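Local coordinates for FAD dependent oxidoreductase (PDB 6PXS), which probably oxidises iminodiacetate, a fragment of chelators such as EDTA, as a flavoenzyme with bound FAD, at residues L75-E80 / S158-V162; L214-V220 / L326-G331. One frame throughout, in Å; residues are numbered along the deposited sequence.

Contact 1. Residues L75-E80 / S158-V162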
loop_
_atom_site.group_PDB
_atom_site.type_symbol
_atom_site.label_atom_id
_atom_site.label_comp_id
_atom_site.label_asym_id
_atom_site.label_seq_id
_atom_site.Cartn_x
_atom_site.Cartn_y
_atom_site.Cartn_z
ATOM N N LEU A 75 14.034 27.555 9.518
ATOM C CA LEU A 75 13.408 26.886 8.383
ATOM C C LEU A 75 12.178 27.647 7.902
ATOM O O LEU A 75 11.914 27.712 6.695
ATOM C CB LEU A 75 13.033 25.454 8.762
ATOM C CG LEU A 75 14.196 24.482 8.955
ATOM C CD1 LEU A 75 13.719 23.220 9.655
ATOM C CD2 LEU A 75 14.838 24.139 7.618
ATOM N N ARG A 76 11.411 28.225 8.829
ATOM C CA ARG A 76 10.225 28.984 8.444
ATOM C C ARG A 76 10.587 30.103 7.477
ATOM O O ARG A 76 9.932 30.284 6.443
ATOM C CB ARG A 76 9.539 29.550 9.689
ATOM C CG ARG A 76 8.309 30.410 9.400
ATOM C CD ARG A 76 8.109 31.483 10.462
ATOM N NE ARG A 76 7.301 32.596 9.967
ATOM C CZ ARG A 76 7.773 33.603 9.234
ATOM N NH1 ARG A 76 9.056 33.649 8.899
ATOM N NH2 ARG A 76 6.957 34.569 8.830
ATOM N N GLY A 77 11.636 30.859 7.791
ATOM C CA GLY A 77 12.038 31.977 6.962
ATOM C C GLY A 77 12.682 31.564 5.654
ATOM O O GLY A 77 13.195 32.412 4.918
ATOM N N GLN A 78 12.660 30.263 5.350
ATOM C CA GLN A 78 13.252 29.733 4.127
ATOM C C GLN A 78 12.224 29.006 3.265
ATOM O O GLN A 78 12.600 28.256 2.359
ATOM C CB GLN A 78 14.412 28.795 4.465
ATOM C CG GLN A 78 15.543 28.820 3.450
ATOM C CD GLN A 78 16.429 30.042 3.597
ATOM O OE1 GLN A 78 16.443 30.690 4.645
ATOM N NE2 GLN A 78 17.176 30.362 2.547
ATOM N N GLY A 79 10.933 29.210 3.529
ATOM C CA GLY A 79 9.882 28.568 2.773
ATOM C C GLY A 79 9.418 27.237 3.324
ATOM O O GLY A 79 8.458 26.665 2.790
ATOM N N GLU A 80 10.063 26.726 4.370
ATOM C CA GLU A 80 9.705 25.441 4.970
ATOM C C GLU A 80 8.860 25.728 6.207
ATOM O O GLU A 80 9.377 25.873 7.317
ATOM C CB GLU A 80 10.954 24.636 5.311
ATOM C CG GLU A 80 11.920 24.453 4.147
ATOM C CD GLU A 80 11.286 23.754 2.958
ATOM O OE1 GLU A 80 11.622 24.110 1.808
ATOM O OE2 GLU A 80 10.452 22.850 3.172
ATOM N N SER A 158 12.879 18.921 5.061
ATOM C CA SER A 158 13.025 20.358 4.864
ATOM C C SER A 158 14.482 20.787 4.977
ATOM O O SER A 158 14.951 21.628 4.202
ATOM C CB SER A 158 12.160 21.111 5.871
ATOM O OG SER A 158 10.789 20.820 5.666
ATOM N N MET A 159 15.213 20.223 5.940
ATOM C CA MET A 159 16.632 20.539 6.068
ATOM C C MET A 159 17.378 20.225 4.776
ATOM O O MET A 159 18.148 21.051 4.272
ATOM C CB MET A 159 17.236 19.768 7.239
ATOM C CG MET A 159 16.742 20.225 8.598
ATOM S SD MET A 159 17.856 19.739 9.926
ATOM C CE MET A 159 16.697 19.577 11.275
ATOM N N LEU A 160 17.161 19.027 4.227
ATOM C CA LEU A 160 17.775 18.685 2.949
ATOM C C LEU A 160 17.391 19.689 1.870
ATOM O O LEU A 160 18.245 20.138 1.096
ATOM C CB LEU A 160 17.365 17.273 2.533
ATOM C CG LEU A 160 18.036 16.133 3.298
ATOM C CD1 LEU A 160 17.357 14.809 2.984
ATOM C CD2 LEU A 160 19.516 16.065 2.958
ATOM N N ARG A 161 16.111 20.055 1.803
ATOM C CA ARG A 161 15.670 21.017 0.799
ATOM C C ARG A 161 16.440 22.326 0.918
ATOM O O ARG A 161 16.894 22.887 -0.087
ATOM C CB ARG A 161 14.165 21.254 0.929
ATOM C CG ARG A 161 13.340 20.382 -0.004
ATOM C CD ARG A 161 11.844 20.602 0.164
ATOM N NE ARG A 161 11.203 19.453 0.804
ATOM C CZ ARG A 161 10.610 19.468 1.995
ATOM N NH1 ARG A 161 10.538 20.583 2.711
ATOM N NH2 ARG A 161 10.069 18.355 2.468
ATOM N N VAL A 162 16.602 22.831 2.143
ATOM C CA VAL A 162 17.368 24.058 2.336
ATOM C C VAL A 162 18.832 23.834 1.979
ATOM O O VAL A 162 19.500 24.727 1.444
ATOM C CB VAL A 162 17.215 24.566 3.781
ATOM C CG1 VAL A 162 18.125 25.760 4.019
ATOM C CG2 VAL A 162 15.767 24.926 4.069
#

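Contact 2. Residues L214-V220 / L326-G331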
loop_
_atom_site.group_PDB
_atom_site.type_symbol
_atom_site.label_atom_id
_atom_site.label_comp_id
_atom_site.label_asym_id
_atom_site.label_seq_id
_atom_site.Cartn_x
_atom_site.Cartn_y
_atom_site.Cartn_z
ATOM N N LEU A 214 36.984 -0.802 7.791
ATOM C CA LEU A 214 38.163 -0.044 8.178
ATOM C C LEU A 214 38.773 -0.547 9.482
ATOM O O LEU A 214 39.560 0.171 10.108
ATOM C CB LEU A 214 37.810 1.439 8.301
ATOM C CG LEU A 214 37.014 2.030 7.134
ATOM C CD1 LEU A 214 36.742 3.507 7.367
ATOM C CD2 LEU A 214 37.741 1.823 5.817
ATOM N N GLY A 215 38.425 -1.760 9.904
ATOM C CA GLY A 215 38.929 -2.298 11.150
ATOM C C GLY A 215 38.274 -1.744 12.393
ATOM O O GLY A 215 38.743 -2.032 13.500
ATOM N N LEU A 216 37.211 -0.958 12.250
ATOM C CA LEU A 216 36.529 -0.384 13.398
ATOM C C LEU A 216 35.535 -1.381 13.988
ATOM O O LEU A 216 35.075 -2.312 13.322
ATOM C CB LEU A 216 35.798 0.900 13.002
ATOM C CG LEU A 216 36.663 2.022 12.428
ATOM C CD1 LEU A 216 35.790 3.121 11.846
ATOM C CD2 LEU A 216 37.588 2.584 13.492
ATOM N N ARG A 217 35.213 -1.175 15.262
ATOM C CA ARG A 217 34.198 -1.949 15.971
ATOM C C ARG A 217 33.125 -0.961 16.421
ATOM O O ARG A 217 33.160 -0.457 17.547
ATOM C CB ARG A 217 34.802 -2.713 17.150
ATOM N N HIS A 218 32.171 -0.691 15.533
ATOM C CA HIS A 218 31.095 0.264 15.774
ATOM C C HIS A 218 29.969 -0.412 16.550
ATOM O O HIS A 218 29.239 -1.235 15.983
ATOM C CB HIS A 218 30.583 0.811 14.439
ATOM C CG HIS A 218 29.788 2.073 14.561
ATOM N ND1 HIS A 218 30.271 3.200 15.190
ATOM C CD2 HIS A 218 28.549 2.392 14.117
ATOM C CE1 HIS A 218 29.360 4.156 15.136
ATOM N NE2 HIS A 218 28.306 3.691 14.490
ATOM N N PRO A 219 29.786 -0.101 17.844
ATOM C CA PRO A 219 28.778 -0.813 18.651
ATOM C C PRO A 219 27.386 -0.190 18.544
ATOM O O PRO A 219 26.803 0.266 19.532
ATOM C CB PRO A 219 29.360 -0.696 20.064
ATOM C CG PRO A 219 30.015 0.645 20.066
ATOM C CD PRO A 219 30.529 0.882 18.656
ATOM N N VAL A 220 26.843 -0.170 17.328
ATOM C CA VAL A 220 25.498 0.336 17.070
ATOM C C VAL A 220 24.775 -0.694 16.215
ATOM O O VAL A 220 25.156 -0.927 15.059
ATOM C CB VAL A 220 25.511 1.707 16.380
ATOM C CG1 VAL A 220 24.084 2.191 16.139
ATOM C CG2 VAL A 220 26.286 2.712 17.217
ATOM N N LEU A 326 37.672 11.360 8.347
ATOM C CA LEU A 326 36.499 10.563 8.670
ATOM C C LEU A 326 35.847 11.106 9.931
ATOM O O LEU A 326 36.530 11.439 10.903
ATOM C CB LEU A 326 36.861 9.084 8.866
ATOM C CG LEU A 326 35.700 8.150 9.225
ATOM C CD1 LEU A 326 34.611 8.210 8.166
ATOM C CD2 LEU A 326 36.194 6.721 9.402
ATOM N N THR A 327 34.519 11.191 9.903
ATOM C CA THR A 327 33.733 11.656 11.035
ATOM C C THR A 327 32.472 10.812 11.120
ATOM O O THR A 327 31.833 10.537 10.101
ATOM C CB THR A 327 33.375 13.142 10.894
ATOM O OG1 THR A 327 34.570 13.904 10.680
ATOM C CG2 THR A 327 32.671 13.650 12.140
ATOM N N ILE A 328 32.119 10.396 12.333
ATOM C CA ILE A 328 31.013 9.474 12.554
ATOM C C ILE A 328 29.979 10.140 13.448
ATOM O O ILE A 328 30.326 10.780 14.447
ATOM C CB ILE A 328 31.493 8.149 13.180
ATOM C CG1 ILE A 328 32.506 7.470 12.258
ATOM C CG2 ILE A 328 30.312 7.220 13.449
ATOM C CD1 ILE A 328 33.087 6.192 12.825
ATOM N N GLY A 329 28.711 9.989 13.078
ATOM C CA GLY A 329 27.607 10.357 13.938
ATOM C C GLY A 329 26.557 9.266 13.946
ATOM O O GLY A 329 25.970 8.958 12.904
ATOM N N ASN A 330 26.313 8.669 15.105
ATOM C CA ASN A 330 25.389 7.545 15.208
ATOM C C ASN A 330 25.112 7.297 16.687
ATOM O O ASN A 330 25.686 7.949 17.564
ATOM C CB ASN A 330 25.958 6.301 14.520
ATOM C CG ASN A 330 24.888 5.300 14.153
ATOM O OD1 ASN A 330 23.695 5.589 14.253
ATOM N ND2 ASN A 330 25.305 4.116 13.717
ATOM N N GLY A 331 24.223 6.346 16.954
ATOM C CA GLY A 331 23.859 6.014 18.316
ATOM C C GLY A 331 22.742 6.848 18.890
ATOM O O GLY A 331 22.621 6.934 20.117
#

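Contact 1. Residues L75-E80 / S158-V162
Val162 packs its CG2 methyl against Leu75, Gln78 and Glu80. Its chi1 of 174° sets CG1 trans to the backbone N and leaves CG2 lying across from the carbonyl carbon, and from there CG2 meets Leu75 CD2 at 3.8 Å and Glu80 CG at 3.9 Å. The chain of Gln78 passes Val162 at about a right angle, with its CG 3.9 Å from Val162 CG2; Gln78 also touches Arg21. Leu75 also reaches along the helix with its other methyl, CD1 lying 4.4 Å from Met159 CG, although the CB of Met159 starts out away from residues 75-80, and its side chain packs on Ser14 and Tyr17 of helix 10-20. What brings Gln78 and Glu80 back over the same patch is a Schellman motif, which ends helix 55-76. Gly79 is its C-prime residue, and at its positive phi of 91° a CB would run into the carbonyl O of Gln78. Leu75 O then accepts from two backbone donors, Gln78 N and Glu80 N, while Gly79 N donates to Arg76 O. Helix 152-164 thus receives the end of a long helix on one side and, on another, helix 10-20, which begins within what looks like a Rossmann-type GxGxxG pattern. Glu80, bent at CB-CG, lays its aliphatic part against Ser158, with CB 3.8 Å from Ser158 CB. Its carboxylate lies near the edge of the Arg161 guanidinium in a salt bridge whose detailed geometry is doubtful, because the atoms are modelled too close. Ser158 OG, whose place is less certain, bonds to Leu154 O one turn earlier, and Arg161 NH2 forms a second salt bridge, to Asp256 of the second subunit.

Contact 2. Residues L214-V220 / L326-G331
Asn330 ND2 is held between two acceptors: it donates to His218 NE2 at 3.1 Å, with an N-H...N angle of 153°, and makes a weak bond to Gly204 O. Asn330 closes strand 326-330, which lies in the mixed Rossmann-type sheet next to the parallel strand 198-201, and Gly331 opens what looks like a second GxGxxG pattern at the FAD site; the Asn330 side chain is about 4 Å from the cofactor. The donor nitrogen lies close to the imidazole plane, whereas NE2 is tilted somewhat from the amide plane, ring and amide being turned 23° apart. Asn330 OD1 bends back to take a weak bond from Gly331 N. On the loop side, Pro219 centres an inverse gamma turn whose two ends, His218 and Val220, both point toward the strand; Val220 sets its CG1 beside the amide, 3.8 Å from Asn330 CG. His218 CG stands trans to its backbone N (chi1 -163°), which carries the ring down to the strand, where CE1 approaches Ile328 CG2 at 3.6 Å; Ala207 and Leu211 of helix 207-211 also touch it. With an alanine here, the Asn330 amide would probably lose its stronger acceptor and be freer to turn beside the FAD, and a gap would open next to Ile328. Toward the start of the strand the contact is purely apolar. Leu216 CD1 packs on Ile328 CD1 at 4.2 Å, and Leu214 and Leu326 meet tip to tip, CD1 of the former 3.8 Å from CD2 of the latter.

How the contacts relate
The two contacts lie at separate places in one FAD-binding fold. They come in series along the chain, contact 1 closing before contact 2 opens, with their centres 29 Å apart and their nearest atoms about 14 Å apart. No residues are shared, but one sheet connects them: helix 152-164 of contact 1 leads into strand 169-171 at its edge and packs on helix 10-20, which follows strand 3-6, while strand 326-330 of contact 2 lies farther across that same sheet. Contact 1 joins two helices near a subunit boundary, about 11 Å from FAD at Met159; contact 2 joins the loop leading into strand 220-231 to strand 326-330, whose Asn330 end approaches FAD.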